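Local coordinates for protein glycosyl hydrolase family 88 (Pedobacter heparinus, PDB 3WIW) that hydrolyses unsaturated glucuronyl saccharides derived from heparin, using an alpha6/alpha6-barrel of glycoside hydrolase family 88, at residues Asp116-Tyr122 and Asn178-Trp184. Residues are numbered along the deposited sequence; the frame is centred on the assembly and turned at random.
Sequences DLGFMLY and NLEYLYW
Asn178 uses both ends of its buried amide on the start of helix 117-132, bonding the N-cap residue and the first turn. Its OD1 accepts from the backbone N of Phe119 (2.9 Å), with the donor almost in line with the C=O bond (169°), and so serves one of the early N-H groups that have no preceding helical turn to bond. Its ND2 donates to OD1 of Asp116 (3.2 Å), arriving on the anti side of the carboxylate. Asparagine suits this place by offering donor and acceptor together; the bond probably helps orient Asp116, the predicted nucleophile, whose OD1 is also hydrogen-bonded to a HEPES molecule, probably from the crystallisation liquor. Gly118 has no side chain to collide with Asn178 OD1, so the backbones approach to 4.3 Å between Gly118 CA and Asn178 CA. Tyr181 fits as a knob among Leu117, Gly118, Leu121 and Tyr122, its OH hydrogen-bonded to Leu141 O. With chi1 at -164°, Tyr122 lays one ring face over Tyr181 CA. A water donates to Glu180 OE1 (2.7 Å) and also bonds Tyr122 OH (2.6 Å), joining two partly exposed residues. Within the barrel, the axes of 117-122 and 178-184 run 63° apart; helix 138-150 packs against Leu117 and Trp184, and helix 245-262 against Glu180.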
# COMPACT_ATOMS: atom_id res chain seq x y z
N ASP A 116 10.82 -1.02 -4.98
CA ASP A 116 9.46 -0.48 -5.18
C ASP A 116 8.81 -0.90 -6.51
O ASP A 116 7.74 -0.39 -6.86
CB ASP A 116 9.44 1.05 -5.02
CG ASP A 116 9.54 1.47 -3.57
OD1 ASP A 116 8.99 0.76 -2.71
OD2 ASP A 116 10.17 2.53 -3.31
N LEU A 117 9.40 -1.86 -7.21
CA LEU A 117 8.80 -2.40 -8.42
C LEU A 117 7.42 -3.02 -8.17
O LEU A 117 6.59 -3.06 -9.08
CB LEU A 117 9.70 -3.46 -9.04
CG LEU A 117 11.07 -2.91 -9.46
CD1 LEU A 117 11.95 -4.07 -9.95
CD2 LEU A 117 10.92 -1.82 -10.54
N GLY A 118 7.15 -3.50 -6.96
CA GLY A 118 5.82 -3.98 -6.65
C GLY A 118 4.79 -2.84 -6.68
O GLY A 118 3.75 -2.93 -7.36
N PHE A 119 5.04 -1.77 -5.92
CA PHE A 119 4.14 -0.62 -5.96
C PHE A 119 4.03 -0.06 -7.39
O PHE A 119 2.95 0.38 -7.80
CB PHE A 119 4.68 0.48 -5.06
CG PHE A 119 4.60 0.19 -3.58
CD1 PHE A 119 3.41 -0.18 -2.96
CD2 PHE A 119 5.73 0.38 -2.78
CE1 PHE A 119 3.35 -0.33 -1.54
CE2 PHE A 119 5.69 0.21 -1.40
CZ PHE A 119 4.50 -0.14 -0.79
N MET A 120 5.14 -0.02 -8.11
CA MET A 120 5.18 0.67 -9.40
C MET A 120 4.60 -0.14 -10.55
O MET A 120 3.76 0.37 -11.29
CB MET A 120 6.63 1.06 -9.73
CG MET A 120 7.20 2.05 -8.70
SD MET A 120 9.01 2.17 -8.73
CE MET A 120 9.19 3.22 -10.13
N LEU A 121 5.05 -1.39 -10.71
CA LEU A 121 4.57 -2.27 -11.78
C LEU A 121 3.44 -3.18 -11.34
O LEU A 121 2.50 -3.40 -12.10
CB LEU A 121 5.69 -3.15 -12.31
CG LEU A 121 6.69 -2.46 -13.22
CD1 LEU A 121 7.90 -3.36 -13.46
CD2 LEU A 121 6.04 -2.15 -14.56
N TYR A 122 3.52 -3.76 -10.15
CA TYR A 122 2.47 -4.71 -9.81
C TYR A 122 1.12 -4.00 -9.55
O TYR A 122 0.06 -4.53 -9.91
CB TYR A 122 2.88 -5.63 -8.66
CG TYR A 122 1.99 -6.84 -8.53
CD1 TYR A 122 1.95 -7.81 -9.54
CD2 TYR A 122 1.17 -7.02 -7.42
CE1 TYR A 122 1.12 -8.92 -9.43
CE2 TYR A 122 0.31 -8.11 -7.29
CZ TYR A 122 0.32 -9.08 -8.31
OH TYR A 122 -0.50 -10.19 -8.22
N ASN A 178 6.02 -5.04 -1.42
CA ASN A 178 6.61 -5.41 -2.70
C ASN A 178 6.77 -6.92 -2.88
O ASN A 178 7.05 -7.38 -3.97
CB ASN A 178 7.91 -4.65 -2.87
CG ASN A 178 7.67 -3.19 -3.13
OD1 ASN A 178 6.97 -2.84 -4.08
ND2 ASN A 178 8.22 -2.31 -2.28
N LEU A 179 6.60 -7.70 -1.82
CA LEU A 179 6.65 -9.16 -1.92
C LEU A 179 5.49 -9.74 -2.73
O LEU A 179 5.65 -10.80 -3.34
CB LEU A 179 6.69 -9.81 -0.54
CG LEU A 179 7.82 -9.35 0.37
CD1 LEU A 179 7.77 -10.15 1.66
CD2 LEU A 179 9.19 -9.43 -0.32
N GLU A 180 4.35 -9.05 -2.75
CA GLU A 180 3.16 -9.59 -3.41
C GLU A 180 3.49 -9.89 -4.89
O GLU A 180 3.12 -10.94 -5.44
CB GLU A 180 1.98 -8.63 -3.29
CG GLU A 180 0.69 -9.31 -3.77
CD GLU A 180 -0.54 -8.46 -3.66
OE1 GLU A 180 -1.57 -8.83 -4.25
OE2 GLU A 180 -0.49 -7.45 -2.95
N TYR A 181 4.17 -8.94 -5.52
CA TYR A 181 4.64 -9.07 -6.89
C TYR A 181 5.43 -10.37 -7.09
O TYR A 181 5.16 -11.12 -8.05
CB TYR A 181 5.51 -7.87 -7.21
CG TYR A 181 5.93 -7.69 -8.67
CD1 TYR A 181 5.42 -8.46 -9.73
CD2 TYR A 181 6.87 -6.69 -8.97
CE1 TYR A 181 5.85 -8.22 -11.05
CE2 TYR A 181 7.28 -6.43 -10.25
CZ TYR A 181 6.78 -7.19 -11.29
OH TYR A 181 7.22 -6.89 -12.55
N LEU A 182 6.37 -10.67 -6.19
CA LEU A 182 7.18 -11.87 -6.34
C LEU A 182 6.41 -13.15 -6.05
O LEU A 182 6.70 -14.17 -6.68
CB LEU A 182 8.42 -11.81 -5.46
CG LEU A 182 9.58 -10.96 -5.91
CD1 LEU A 182 10.76 -11.17 -4.97
CD2 LEU A 182 9.96 -11.30 -7.34
N TYR A 183 5.52 -13.16 -5.06
CA TYR A 183 4.71 -14.36 -4.86
C TYR A 183 3.93 -14.70 -6.13
O TYR A 183 3.91 -15.85 -6.59
CB TYR A 183 3.71 -14.19 -3.72
CG TYR A 183 4.28 -14.07 -2.32
CD1 TYR A 183 5.18 -15.00 -1.80
CD2 TYR A 183 3.85 -13.04 -1.48
CE1 TYR A 183 5.64 -14.88 -0.50
CE2 TYR A 183 4.32 -12.91 -0.19
CZ TYR A 183 5.21 -13.83 0.30
OH TYR A 183 5.66 -13.72 1.59
N TRP A 184 3.32 -13.68 -6.73
CA TRP A 184 2.54 -13.85 -7.94
C TRP A 184 3.44 -14.30 -9.09
O TRP A 184 3.13 -15.26 -9.79
CB TRP A 184 1.82 -12.53 -8.32
CG TRP A 184 1.24 -12.61 -9.69
CD1 TRP A 184 0.04 -13.17 -10.04
CD2 TRP A 184 1.87 -12.19 -10.92
NE1 TRP A 184 -0.12 -13.10 -11.41
CE2 TRP A 184 0.99 -12.50 -11.97
CE3 TRP A 184 3.07 -11.54 -11.22
CZ2 TRP A 184 1.28 -12.20 -13.32
CZ3 TRP A 184 3.38 -11.25 -12.56
CH2 TRP A 184 2.48 -11.58 -13.58
O HOH W 1 -1.60 -10.88 -5.99